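Local coordinates for necrotic enteritis toxin B (Clostridium perfringens, PDB 4I0N), which is a pore-forming toxin of the leukocidin/hemolysin family that probably assembles into a beta-barrel channel in host cell membranes, at residues A23-S28 against S42-E47; K53-L58 against A227-K232; R86-S91 against A163-W168; K235-I240 against F276-Q281. All blocks are in the same frame, centred on the assembly; numbering follows the deposited sequence. Where two conformers were deposited one is given.

Interaction 1 (A23-S28 against S42-E47); sequences AIKYTS and SGTFIE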
loop_
_atom_site.group_PDB
_atom_site.type_symbol
_atom_site.label_atom_id
_atom_site.label_comp_id
_atom_site.label_asym_id
_atom_site.label_seq_id
_atom_site.Cartn_x
_atom_site.Cartn_y
_atom_site.Cartn_z
ATOM N N ALA A 23 4.592 -2.415 -31.807
ATOM C CA ALA A 23 3.247 -2.158 -31.299
ATOM C C ALA A 23 3.158 -0.671 -30.977
ATOM O O ALA A 23 4.133 0.054 -31.141
ATOM C CB ALA A 23 2.977 -3.004 -30.056
ATOM N N ILE A 24 1.995 -0.220 -30.521
ATOM C CA ILE A 24 1.790 1.198 -30.221
ATOM C C ILE A 24 1.398 1.296 -28.754
ATOM O O ILE A 24 0.545 0.537 -28.296
ATOM C CB ILE A 24 0.647 1.797 -31.074
ATOM C CG1 ILE A 24 0.902 1.545 -32.570
ATOM C CG2 ILE A 24 0.489 3.308 -30.773
ATOM C CD1 ILE A 24 -0.333 1.762 -33.463
ATOM N N LYS A 25 2.019 2.220 -28.032
ATOM C CA LYS A 25 1.657 2.450 -26.646
ATOM C C LYS A 25 1.067 3.847 -26.439
ATOM O O LYS A 25 1.403 4.786 -27.159
ATOM C CB LYS A 25 2.847 2.217 -25.702
ATOM C CG LYS A 25 3.960 3.237 -25.811
ATOM C CD LYS A 25 4.923 3.169 -24.615
ATOM C CE LYS A 25 6.183 3.987 -24.925
ATOM N NZ LYS A 25 7.189 4.037 -23.812
ATOM N N TYR A 26 0.218 3.956 -25.421
ATOM C CA TYR A 26 -0.461 5.207 -25.057
ATOM C C TYR A 26 -0.383 5.316 -23.551
ATOM O O TYR A 26 -0.540 4.306 -22.864
ATOM C CB TYR A 26 -1.949 5.150 -25.421
ATOM C CG TYR A 26 -2.208 4.918 -26.876
ATOM C CD1 TYR A 26 -2.419 5.990 -27.742
ATOM C CD2 TYR A 26 -2.216 3.624 -27.401
ATOM C CE1 TYR A 26 -2.658 5.771 -29.104
ATOM C CE2 TYR A 26 -2.443 3.404 -28.763
ATOM C CZ TYR A 26 -2.663 4.484 -29.593
ATOM O OH TYR A 26 -2.899 4.283 -30.928
ATOM N N THR A 27 -0.195 6.525 -23.033
ATOM C CA THR A 27 -0.143 6.707 -21.584
ATOM C C THR A 27 -1.223 7.649 -21.079
ATOM O O THR A 27 -1.682 8.546 -21.798
ATOM C CB THR A 27 1.233 7.221 -21.109
ATOM O OG1 THR A 27 1.563 8.422 -21.810
ATOM C CG2 THR A 27 2.309 6.178 -21.360
ATOM N N SER A 28 -1.652 7.421 -19.840
ATOM C CA SER A 28 -2.629 8.300 -19.196
ATOM C C SER A 28 -2.442 8.200 -17.709
ATOM O O SER A 28 -1.852 7.237 -17.217
ATOM C CB SER A 28 -4.062 7.924 -19.610
ATOM O OG SER A 28 -4.975 8.883 -19.115
ATOM N N SER A 42 -1.715 5.432 -12.949
ATOM C CA SER A 42 -1.147 5.744 -14.260
ATOM C C SER A 42 -1.173 4.491 -15.094
ATOM O O SER A 42 -1.010 3.381 -14.573
ATOM C CB SER A 42 0.302 6.242 -14.154
ATOM O OG SER A 42 0.341 7.360 -13.286
ATOM N N GLY A 43 -1.363 4.669 -16.396
ATOM C CA GLY A 43 -1.522 3.521 -17.285
ATOM C C GLY A 43 -0.677 3.628 -18.530
ATOM O O GLY A 43 -0.465 4.729 -19.063
ATOM N N THR A 44 -0.184 2.477 -18.977
ATOM C CA THR A 44 0.378 2.358 -20.316
ATOM C C THR A 44 -0.456 1.319 -21.058
ATOM O O THR A 44 -0.406 0.133 -20.726
ATOM C CB THR A 44 1.837 1.900 -20.265
ATOM O OG1 THR A 44 2.557 2.763 -19.374
ATOM C CG2 THR A 44 2.446 1.962 -21.663
ATOM N N PHE A 45 -1.237 1.775 -22.032
ATOM C CA PHE A 45 -2.063 0.884 -22.854
ATOM C C PHE A 45 -1.248 0.459 -24.040
ATOM O O PHE A 45 -0.569 1.301 -24.656
ATOM C CB PHE A 45 -3.302 1.631 -23.390
ATOM C CG PHE A 45 -4.289 2.069 -22.323
ATOM C CD1 PHE A 45 -5.406 1.290 -22.022
ATOM C CD2 PHE A 45 -4.121 3.290 -21.658
ATOM C CE1 PHE A 45 -6.322 1.703 -21.053
ATOM C CE2 PHE A 45 -5.050 3.714 -20.689
ATOM C CZ PHE A 45 -6.146 2.920 -20.394
ATOM N N ILE A 46 -1.331 -0.820 -24.394
ATOM C CA ILE A 46 -0.625 -1.309 -25.574
ATOM C C ILE A 46 -1.653 -1.821 -26.563
ATOM O O ILE A 46 -2.543 -2.587 -26.195
ATOM C CB ILE A 46 0.390 -2.449 -25.253
ATOM C CG1 ILE A 46 1.416 -2.009 -24.201
ATOM C CG2 ILE A 46 1.124 -2.899 -26.506
ATOM C CD1 ILE A 46 1.192 -2.660 -22.875
ATOM N N GLU A 47 -1.541 -1.355 -27.801
ATOM C CA GLU A 47 -2.318 -1.877 -28.914
ATOM C C GLU A 47 -1.287 -2.625 -29.741
ATOM O O GLU A 47 -0.492 -2.010 -30.475
ATOM C CB GLU A 47 -2.966 -0.753 -29.737
ATOM C CG GLU A 47 -3.997 0.078 -28.977
ATOM C CD GLU A 47 -5.276 -0.690 -28.633
ATOM O OE1 GLU A 47 -5.514 -1.793 -29.188
ATOM O OE2 GLU A 47 -6.061 -0.159 -27.827
#
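Tyr26, Glu47 and Phe45 bury more surface here than any other residues, in a contact that zips together the beta hairpin formed by strands 21-34 and 37-47 in an antiparallel sheet of the alpha-hemolysin fold. Tyr26 and Phe45 are a hydrogen-bonded pair: Tyr26 N reaches Phe45 O at 2.9 Å, and Phe45 N reaches Tyr26 O at 2.8 Å. Ile24 with Glu47 and Ser28 with Gly43 repeat this pair of hydrogen bonds to either side. The two aromatic residues leave from one face of the sheet, Tyr26 CB lying 4.3 Å from Phe45 CB. Each has CG anti to its own carbonyl carbon (chi1 -59° for Tyr26, -66° for Phe45). The rings have different neighbours: Phe45 CE2 lies 4.5 Å from Ser28 CB, whereas Tyr26 meets Glu47. The Glu47 chain crosses the tyrosine at about a right angle, its CG 3.7 Å from Tyr26 CE2, with the carboxylate plane turned 72° from the ring. His283 draws the three together: it stacks on Tyr26, meets Phe45 edge-to-face and hydrogen-bonds Glu47 OE2. On the other face, Lys25 CD rests 4.0 Å from Thr44 CG2.

Interaction 2 (K53-L58 against A227-K232); sequences KKTALL and ALTAPK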
loop_
_atom_site.group_PDB
_atom_site.type_symbol
_atom_site.label_atom_id
_atom_site.label_comp_id
_atom_site.label_asym_id
_atom_site.label_seq_id
_atom_site.Cartn_x
_atom_site.Cartn_y
_atom_site.Cartn_z
ATOM N N LYS A 53 -5.026 -10.378 -27.407
ATOM C CA LYS A 53 -5.730 -9.566 -26.414
ATOM C C LYS A 53 -5.134 -8.147 -26.349
ATOM O O LYS A 53 -4.173 -7.837 -27.078
ATOM C CB LYS A 53 -5.702 -10.243 -25.038
ATOM C CG LYS A 53 -6.419 -11.613 -25.004
ATOM C CD LYS A 53 -6.492 -12.212 -23.599
ATOM C CE LYS A 53 -7.664 -11.661 -22.793
ATOM N NZ LYS A 53 -9.019 -12.077 -23.284
ATOM N N LYS A 54 -5.716 -7.295 -25.497
ATOM C CA LYS A 54 -5.198 -5.941 -25.228
ATOM C C LYS A 54 -4.671 -5.954 -23.821
ATOM O O LYS A 54 -5.242 -6.628 -22.979
ATOM C CB LYS A 54 -6.328 -4.902 -25.169
ATOM C CG LYS A 54 -6.984 -4.549 -26.423
ATOM C CD LYS A 54 -7.677 -3.249 -26.244
ATOM C CE LYS A 54 -9.079 -3.376 -25.749
ATOM N NZ LYS A 54 -9.880 -2.363 -26.504
ATOM N N THR A 55 -3.639 -5.156 -23.555
ATOM C CA THR A 55 -3.038 -5.085 -22.225
ATOM C C THR A 55 -2.812 -3.645 -21.783
ATOM O O THR A 55 -2.469 -2.783 -22.586
ATOM C CB THR A 55 -1.676 -5.831 -22.201
ATOM O OG1 THR A 55 -1.874 -7.184 -22.634
ATOM C CG2 THR A 55 -1.041 -5.801 -20.786
ATOM N N ALA A 56 -3.024 -3.379 -20.501
ATOM C CA ALA A 56 -2.598 -2.111 -19.929
ATOM C C ALA A 56 -1.735 -2.425 -18.712
ATOM O O ALA A 56 -2.119 -3.241 -17.894
ATOM C CB ALA A 56 -3.789 -1.286 -19.521
ATOM N N LEU A 57 -0.582 -1.783 -18.599
ATOM C CA LEU A 57 0.218 -1.854 -17.379
ATOM C C LEU A 57 -0.227 -0.661 -16.533
ATOM O O LEU A 57 -0.266 0.468 -17.028
ATOM C CB LEU A 57 1.714 -1.730 -17.696
ATOM C CG LEU A 57 2.392 -2.854 -18.495
ATOM C CD1 LEU A 57 3.887 -2.633 -18.515
ATOM C CD2 LEU A 57 2.100 -4.224 -17.903
ATOM N N LEU A 58 -0.595 -0.911 -15.283
ATOM C CA LEU A 58 -1.067 0.150 -14.407
ATOM C C LEU A 58 -0.092 0.351 -13.244
ATOM O O LEU A 58 0.473 -0.610 -12.722
ATOM C CB LEU A 58 -2.476 -0.183 -13.860
ATOM C CG LEU A 58 -3.586 -0.396 -14.900
ATOM C CD1 LEU A 58 -4.916 -0.588 -14.213
ATOM C CD2 LEU A 58 -3.667 0.782 -15.855
ATOM N N ALA A 227 -0.753 -5.726 -14.448
ATOM C CA ALA A 227 -1.061 -5.786 -15.863
ATOM C C ALA A 227 -2.503 -6.261 -15.970
ATOM O O ALA A 227 -2.862 -7.288 -15.363
ATOM C CB ALA A 227 -0.126 -6.776 -16.594
ATOM N N LEU A 228 -3.311 -5.519 -16.728
ATOM C CA LEU A 228 -4.680 -5.923 -17.054
ATOM C C LEU A 228 -4.727 -6.401 -18.466
ATOM O O LEU A 228 -4.130 -5.775 -19.367
ATOM C CB LEU A 228 -5.654 -4.741 -16.982
ATOM C CG LEU A 228 -6.152 -4.190 -15.669
ATOM C CD1 LEU A 228 -7.078 -2.997 -15.952
ATOM C CD2 LEU A 228 -6.920 -5.278 -14.927
ATOM N N THR A 229 -5.438 -7.502 -18.671
ATOM C CA THR A 229 -5.675 -8.019 -20.001
ATOM C C THR A 229 -7.175 -7.942 -20.331
ATOM O O THR A 229 -8.015 -8.255 -19.479
ATOM C CB THR A 229 -5.097 -9.437 -20.139
ATOM O OG1 THR A 229 -5.502 -10.237 -19.018
ATOM C CG2 THR A 229 -3.568 -9.365 -20.135
ATOM N N ALA A 230 -7.482 -7.517 -21.553
ATOM C CA ALA A 230 -8.847 -7.333 -22.025
ATOM C C ALA A 230 -9.013 -7.977 -23.403
ATOM O O ALA A 230 -8.056 -8.033 -24.176
ATOM C CB ALA A 230 -9.142 -5.839 -22.124
ATOM N N PRO A 231 -10.242 -8.431 -23.733
ATOM C CA PRO A 231 -10.537 -8.778 -25.120
ATOM C C PRO A 231 -10.298 -7.552 -26.004
ATOM O O PRO A 231 -10.398 -6.426 -25.513
ATOM C CB PRO A 231 -12.023 -9.145 -25.081
ATOM C CG PRO A 231 -12.291 -9.495 -23.633
ATOM C CD PRO A 231 -11.426 -8.556 -22.863
ATOM N N LYS A 232 -9.960 -7.763 -27.275
ATOM C CA LYS A 232 -9.701 -6.656 -28.207
ATOM C C LYS A 232 -10.839 -5.632 -28.293
ATOM O O LYS A 232 -10.587 -4.423 -28.441
ATOM C CB LYS A 232 -9.415 -7.171 -29.623
ATOM C CG LYS A 232 -8.111 -7.923 -29.820
ATOM C CD LYS A 232 -6.908 -7.028 -29.619
ATOM C CE LYS A 232 -5.674 -7.615 -30.274
ATOM N NZ LYS A 232 -4.464 -6.851 -29.855
#
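Leu58 and Leu228 meet at the densely packed end of this antiparallel pair, which joins strand 53-65 to strand 219-231 across 168 intervening residues. Their CD1 atoms are 3.7 Å apart where the side chains approach at a slant. On the opposite face, Leu57 CD2 sits 3.6 Å from Ala227 CB. Ala56 and Leu228 exchange two backbone hydrogen bonds, and Trp280, just past the end of strand 258-279, packs on Ala56.

Toward Lys53 and Lys232, both exposed, the contact changes character. Lys54 and Ala230 still exchange a pair of backbone bonds, Lys54 N to Ala230 O being 2.8 Å and nearly straight at 177°, but beyond them lysine chains replace the apolar contacts. Lys54, itself buried, bends at chi3 (-89°) and chi4, and its NZ donates to Lys232 O at 2.9 Å; it also binds Ala234 O. In return Lys232 NZ lies 3.0 Å from Lys53 O, 56° above that carbonyl plane, and has Asp48 O as a further acceptor. Main-chain carbonyls thus grip both amines from several residues, which is consistent with protonated lysines that fasten the strand end by charge-dipole attraction while the leucine end relies on apolar packing.

Interaction 3 (R86-S91 against A163-W168); sequences RINVKS and ANLASW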
loop_
_atom_site.group_PDB
_atom_site.type_symbol
_atom_site.label_atom_id
_atom_site.label_comp_id
_atom_site.label_asym_id
_atom_site.label_seq_id
_atom_site.Cartn_x
_atom_site.Cartn_y
_atom_site.Cartn_z
ATOM N N ARG A 86 -3.475 -1.803 4.574
ATOM C CA ARG A 86 -3.960 -2.736 3.559
ATOM C C ARG A 86 -4.334 -1.988 2.287
ATOM O O ARG A 86 -5.052 -0.962 2.331
ATOM C CB ARG A 86 -5.175 -3.502 4.050
ATOM C CG ARG A 86 -5.680 -4.512 2.987
ATOM C CD ARG A 86 -6.731 -5.442 3.585
ATOM N NE ARG A 86 -6.119 -6.339 4.555
ATOM C CZ ARG A 86 -6.784 -7.202 5.322
ATOM N NH1 ARG A 86 -8.104 -7.302 5.244
ATOM N NH2 ARG A 86 -6.118 -7.975 6.176
ATOM N N ILE A 87 -3.848 -2.502 1.161
ATOM C CA ILE A 87 -4.126 -1.881 -0.138
ATOM C C ILE A 87 -4.788 -2.958 -0.982
ATOM O O ILE A 87 -4.214 -4.019 -1.192
ATOM C CB ILE A 87 -2.825 -1.350 -0.814
ATOM C CG1 ILE A 87 -2.289 -0.109 -0.076
ATOM C CG2 ILE A 87 -3.061 -0.991 -2.312
ATOM C CD1 ILE A 87 -1.344 -0.402 1.053
ATOM N N ASN A 88 -6.000 -2.678 -1.463
ATOM C CA ASN A 88 -6.674 -3.601 -2.367
ATOM C C ASN A 88 -6.824 -2.895 -3.705
ATOM O O ASN A 88 -7.208 -1.716 -3.752
ATOM C CB ASN A 88 -8.066 -3.969 -1.867
ATOM C CG ASN A 88 -8.070 -4.630 -0.502
ATOM O OD1 ASN A 88 -7.156 -5.359 -0.125
ATOM N ND2 ASN A 88 -9.127 -4.382 0.246
ATOM N N VAL A 89 -6.523 -3.608 -4.783
ATOM C CA VAL A 89 -6.782 -3.083 -6.102
ATOM C C VAL A 89 -7.714 -4.093 -6.782
ATOM O O VAL A 89 -7.342 -5.250 -6.964
ATOM C CB VAL A 89 -5.471 -2.878 -6.895
ATOM C CG1 VAL A 89 -5.777 -2.359 -8.272
ATOM C CG2 VAL A 89 -4.536 -1.876 -6.172
ATOM N N LYS A 90 -8.924 -3.658 -7.129
ATOM C CA LYS A 90 -9.934 -4.548 -7.682
ATOM C C LYS A 90 -10.219 -4.151 -9.111
ATOM O O LYS A 90 -10.256 -2.976 -9.422
ATOM C CB LYS A 90 -11.236 -4.499 -6.876
ATOM C CG LYS A 90 -11.094 -5.071 -5.465
ATOM C CD LYS A 90 -12.396 -4.880 -4.699
ATOM C CE LYS A 90 -12.291 -5.423 -3.285
ATOM N NZ LYS A 90 -13.538 -5.095 -2.510
ATOM N N SER A 91 -10.359 -5.143 -9.983
ATOM C CA SER A 91 -10.792 -4.904 -11.352
ATOM C C SER A 91 -12.235 -5.416 -11.503
ATOM O O SER A 91 -12.597 -6.496 -10.999
ATOM C CB SER A 91 -9.873 -5.612 -12.336
ATOM O OG SER A 91 -10.286 -5.374 -13.663
ATOM N N ALA A 163 -7.700 -13.000 -10.394
ATOM C CA ALA A 163 -8.055 -12.290 -11.629
ATOM C C ALA A 163 -8.708 -10.914 -11.411
ATOM O O ALA A 163 -8.615 -10.037 -12.290
ATOM C CB ALA A 163 -8.931 -13.191 -12.543
ATOM N N ASN A 164 -9.357 -10.722 -10.256
ATOM C CA ASN A 164 -10.063 -9.459 -10.005
ATOM C C ASN A 164 -9.640 -8.709 -8.750
ATOM O O ASN A 164 -10.193 -7.647 -8.466
ATOM C CB ASN A 164 -11.585 -9.668 -9.994
ATOM C CG ASN A 164 -12.102 -10.181 -11.303
ATOM O OD1 ASN A 164 -12.108 -11.387 -11.544
ATOM N ND2 ASN A 164 -12.546 -9.277 -12.167
ATOM N N LEU A 165 -8.670 -9.254 -8.001
ATOM C CA LEU A 165 -8.191 -8.604 -6.779
ATOM C C LEU A 165 -6.708 -8.856 -6.562
ATOM O O LEU A 165 -6.268 -10.004 -6.582
ATOM C CB LEU A 165 -8.954 -9.108 -5.537
ATOM C CG LEU A 165 -8.492 -8.733 -4.115
ATOM C CD1 LEU A 165 -8.521 -7.199 -3.819
ATOM C CD2 LEU A 165 -9.331 -9.487 -3.085
ATOM N N ALA A 166 -5.950 -7.782 -6.358
ATOM C CA ALA A 166 -4.593 -7.869 -5.863
ATOM C C ALA A 166 -4.634 -7.131 -4.533
ATOM O O ALA A 166 -5.175 -6.024 -4.444
ATOM C CB ALA A 166 -3.623 -7.159 -6.816
ATOM N N SER A 167 -4.118 -7.759 -3.490
ATOM C CA SER A 167 -4.172 -7.148 -2.170
ATOM C C SER A 167 -2.864 -7.349 -1.424
ATOM O O SER A 167 -2.254 -8.398 -1.542
ATOM C CB SER A 167 -5.324 -7.742 -1.374
ATOM O OG SER A 167 -5.357 -7.161 -0.077
ATOM N N TRP A 168 -2.464 -6.336 -0.659
ATOM C CA TRP A 168 -1.208 -6.327 0.079
ATOM C C TRP A 168 -1.439 -5.810 1.488
ATOM O O TRP A 168 -2.121 -4.804 1.672
ATOM C CB TRP A 168 -0.204 -5.392 -0.575
ATOM C CG TRP A 168 0.214 -5.773 -1.964
ATOM C CD1 TRP A 168 1.268 -6.571 -2.316
ATOM C CD2 TRP A 168 -0.409 -5.364 -3.185
ATOM N NE1 TRP A 168 1.342 -6.687 -3.689
ATOM C CE2 TRP A 168 0.326 -5.954 -4.248
ATOM C CE3 TRP A 168 -1.518 -4.549 -3.489
ATOM C CZ2 TRP A 168 0.008 -5.734 -5.604
ATOM C CZ3 TRP A 168 -1.856 -4.362 -4.837
ATOM C CH2 TRP A 168 -1.091 -4.941 -5.873
#
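Asn88 and Ser167, a non-hydrogen-bonded pair of facing residues, are joined through their side chains instead: Ser167 OG donates to Asn88 OD1 at a short 2.5 Å. The serine OG is anti to its backbone N (chi1 179°), which places it beside the amide oxygen. On the same face, Leu165 CD1 fits between two neighbours of the other strand, 3.7 Å from Lys90 CG and 3.8 Å from Asn88 CB. The reverse face is apolar. Here the Trp168 indole presents its rim, with Val89 CG2 in the ring plane 3.9 Å from CZ3 and Ile87 CG2 4.1 Å from CE3. At the far end Asn164 bonds Ser91 twice, its O taking Ser91 N and its ND2 giving to Ser91 O at 3.0 Å; the donor ND2 stands 50° above the carbonyl plane.

A second shell holds these groups. Glu242 uses one carboxylate oxygen for Asn88 ND2 and the other for a salt bridge to Lys90 NZ. Arg159 NH1 reaches Ser167 OG, and Pro105 O accepts from Trp168 NE1. Farther out, Phe220, Met224 and Leu226 of strand 219-231 pack against Ile87, Trp168 and Val89. One face therefore mixes polar bonds with aliphatic contacts, while the other is pressed onto a second sheet, the layering of the beta sandwich in alpha-hemolysin-type toxins.

Interaction 4 (K235-I240 against F276-Q281); sequences KESVII and FKINWQ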
loop_
_atom_site.group_PDB
_atom_site.type_symbol
_atom_site.label_atom_id
_atom_site.label_comp_id
_atom_site.label_asym_id
_atom_site.label_seq_id
_atom_site.Cartn_x
_atom_site.Cartn_y
_atom_site.Cartn_z
ATOM N N LYS A 235 -14.143 -1.724 -24.250
ATOM C CA LYS A 235 -14.186 -0.282 -24.307
ATOM C C LYS A 235 -13.956 0.377 -22.947
ATOM O O LYS A 235 -13.388 1.463 -22.886
ATOM C CB LYS A 235 -15.484 0.192 -24.960
ATOM C CG LYS A 235 -15.560 -0.185 -26.434
ATOM C CD LYS A 235 -16.812 0.323 -27.084
ATOM C CE LYS A 235 -16.844 -0.149 -28.542
ATOM N NZ LYS A 235 -18.080 0.340 -29.162
ATOM N N GLU A 236 -14.402 -0.279 -21.872
ATOM C CA GLU A 236 -14.234 0.266 -20.527
ATOM C C GLU A 236 -14.241 -0.823 -19.461
ATOM O O GLU A 236 -14.858 -1.912 -19.632
ATOM C CB GLU A 236 -15.319 1.313 -20.223
ATOM C CG GLU A 236 -16.763 0.745 -20.245
ATOM C CD GLU A 236 -17.312 0.579 -21.663
ATOM O OE1 GLU A 236 -17.328 1.587 -22.421
ATOM O OE2 GLU A 236 -17.718 -0.560 -22.033
ATOM N N SER A 237 -13.551 -0.524 -18.364
ATOM C CA SER A 237 -13.618 -1.314 -17.162
ATOM C C SER A 237 -13.346 -0.356 -16.005
ATOM O O SER A 237 -13.155 0.852 -16.210
ATOM C CB SER A 237 -12.622 -2.486 -17.207
ATOM O OG SER A 237 -11.278 -2.041 -17.240
ATOM N N VAL A 238 -13.363 -0.879 -14.789
ATOM C CA VAL A 238 -13.119 -0.044 -13.638
ATOM C C VAL A 238 -12.043 -0.651 -12.762
ATOM O O VAL A 238 -11.955 -1.863 -12.651
ATOM C CB VAL A 238 -14.435 0.162 -12.843
ATOM C CG1 VAL A 238 -14.207 0.891 -11.552
ATOM C CG2 VAL A 238 -15.462 0.931 -13.712
ATOM N N ILE A 239 -11.214 0.204 -12.159
ATOM C CA ILE A 239 -10.289 -0.213 -11.102
ATOM C C ILE A 239 -10.703 0.526 -9.826
ATOM O O ILE A 239 -10.928 1.752 -9.841
ATOM C CB ILE A 239 -8.803 0.123 -11.464
ATOM C CG1 ILE A 239 -8.292 -0.832 -12.556
ATOM C CG2 ILE A 239 -7.876 0.165 -10.184
ATOM C CD1 ILE A 239 -8.069 -2.287 -12.110
ATOM N N ILE A 240 -10.821 -0.228 -8.731
ATOM C CA ILE A 240 -11.128 0.330 -7.423
ATOM C C ILE A 240 -9.899 0.172 -6.541
ATOM O O ILE A 240 -9.391 -0.930 -6.361
ATOM C CB ILE A 240 -12.345 -0.368 -6.766
ATOM C CG1 ILE A 240 -13.551 -0.361 -7.729
ATOM C CG2 ILE A 240 -12.692 0.303 -5.417
ATOM C CD1 ILE A 240 -14.557 -1.461 -7.481
ATOM N N PHE A 276 -11.548 4.362 -10.485
ATOM C CA PHE A 276 -11.037 4.921 -11.738
ATOM C C PHE A 276 -11.643 4.153 -12.896
ATOM O O PHE A 276 -11.640 2.922 -12.905
ATOM C CB PHE A 276 -9.512 4.797 -11.813
ATOM C CG PHE A 276 -8.772 5.602 -10.755
ATOM C CD1 PHE A 276 -8.309 6.892 -11.031
ATOM C CD2 PHE A 276 -8.534 5.052 -9.487
ATOM C CE1 PHE A 276 -7.624 7.650 -10.060
ATOM C CE2 PHE A 276 -7.860 5.790 -8.509
ATOM C CZ PHE A 276 -7.390 7.082 -8.795
ATOM N N LYS A 277 -12.200 4.871 -13.856
ATOM C CA LYS A 277 -12.598 4.234 -15.113
ATOM C C LYS A 277 -11.359 3.982 -15.971
ATOM O O LYS A 277 -10.561 4.897 -16.216
ATOM C CB LYS A 277 -13.579 5.151 -15.860
ATOM C CG LYS A 277 -14.109 4.571 -17.172
ATOM C CD LYS A 277 -15.152 5.493 -17.796
ATOM C CE LYS A 277 -15.579 4.964 -19.190
ATOM N NZ LYS A 277 -16.788 5.675 -19.737
ATOM N N ILE A 278 -11.209 2.747 -16.446
ATOM C CA ILE A 278 -10.202 2.416 -17.431
ATOM C C ILE A 278 -10.885 2.534 -18.787
ATOM O O ILE A 278 -11.674 1.672 -19.182
ATOM C CB ILE A 278 -9.637 0.996 -17.225
ATOM C CG1 ILE A 278 -9.200 0.789 -15.759
ATOM C CG2 ILE A 278 -8.491 0.714 -18.202
ATOM C CD1 ILE A 278 -8.125 1.795 -15.282
ATOM N N ASN A 279 -10.592 3.623 -19.483
ATOM C CA ASN A 279 -11.237 3.914 -20.750
ATOM C C ASN A 279 -10.365 3.300 -21.838
ATOM O O ASN A 279 -9.444 3.957 -22.334
ATOM C CB ASN A 279 -11.359 5.433 -20.935
ATOM C CG ASN A 279 -12.245 5.814 -22.120
ATOM O OD1 ASN A 279 -12.370 5.069 -23.095
ATOM N ND2 ASN A 279 -12.842 6.981 -22.041
ATOM N N TRP A 280 -10.601 2.030 -22.162
ATOM C CA TRP A 280 -9.750 1.346 -23.148
ATOM C C TRP A 280 -9.903 1.998 -24.520
ATOM O O TRP A 280 -8.916 2.139 -25.269
ATOM C CB TRP A 280 -10.113 -0.145 -23.235
ATOM C CG TRP A 280 -9.852 -0.910 -21.971
ATOM C CD1 TRP A 280 -10.678 -1.046 -20.886
ATOM C CD2 TRP A 280 -8.676 -1.655 -21.678
ATOM N NE1 TRP A 280 -10.084 -1.843 -19.936
ATOM C CE2 TRP A 280 -8.853 -2.235 -20.401
ATOM C CE3 TRP A 280 -7.493 -1.909 -22.388
ATOM C CZ2 TRP A 280 -7.869 -3.036 -19.791
ATOM C CZ3 TRP A 280 -6.511 -2.709 -21.787
ATOM C CH2 TRP A 280 -6.721 -3.272 -20.508
ATOM N N GLN A 281 -11.127 2.434 -24.829
ATOM C CA GLN A 281 -11.438 2.991 -26.135
ATOM C C GLN A 281 -10.596 4.236 -26.435
ATOM O O GLN A 281 -10.061 4.375 -27.526
ATOM C CB GLN A 281 -12.924 3.333 -26.209
ATOM C CG GLN A 281 -13.396 3.799 -27.568
ATOM C CD GLN A 281 -14.911 3.801 -27.673
ATOM O OE1 GLN A 281 -15.613 4.031 -26.687
ATOM N NE2 GLN A 281 -15.419 3.532 -28.867
HETATM O O HOH W 1 -17.143 4.146 -21.971
#
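Glu236 and Ser237 line the edge of the Trp280 indole, with Glu236 CA and Ser237 N in the ring plane. NE1 donates to Ser237 OG at 3.0 Å, the hydroxyl oxygen only 9° out of that plane. One face of the indole carries the Ile278 methyl CG2, 3.4 Å above the plane and displaced toward the rim; Lys54 of strand 53-65 also touches the ring. The Ser237 hydroxyl sits between its backbone N and carbonyl carbon (chi1 64°), which turns it toward the indole. The second flat group, the Phe276 ring, has Ile239 O at its edge and is met by Tyr287 with the planes at about 60°. The Phe276 side chain lies about 4 Å from that of Asp30, a residue seen to bind magnesium in this protein, though not in this model.

The two segments belong to the beta hairpin of strands 236-255 and 258-279, an antiparallel pair in which Ser237 with Ile278 and Ile239 with Phe276 each exchange two backbone bonds. Ile239 CG1 meets Ile278 CG1 at 3.7 Å, where the chains slant across one another on the buried face. Asn279 then centres an inverse gamma turn that bends the chain away from strand geometry, and beyond it Gln281 N still donates to Lys235 O at 3.1 Å. On the opposite face Lys277 CE rests 3.8 Å from Glu236 CB. A water bridges their charged ends, donating to Glu236 OE1 at 2.6 Å. The same water accepts from Lys277 NZ at 2.7 Å.

How the interactions relate
Interactions 1 and 2 are successive pairings in one sheet: strands 37-47 and 53-65 are neighbours, tied directly by backbone bonds such as Ile46 N to Thr55 O. Interactions 3 and 4 belong to another sheet, where strand 76-92 lies beside strand 236-255 and Lys90 N bonds Ile240 O. The two sheets meet through side chains: Trp280 packs on Phe45, Leu58 on Ile239, and Leu228 on Ser91. Interactions 2 and 3 are the more buried, interaction 3 being nearest the chain centre, whereas 1 and 4 each pair the two strands of a hairpin and are partly exposed. Interaction 3 holds side-chain polar atoms with protein partners; interaction 4 does so at Ser237 and adds a water between opposite charges.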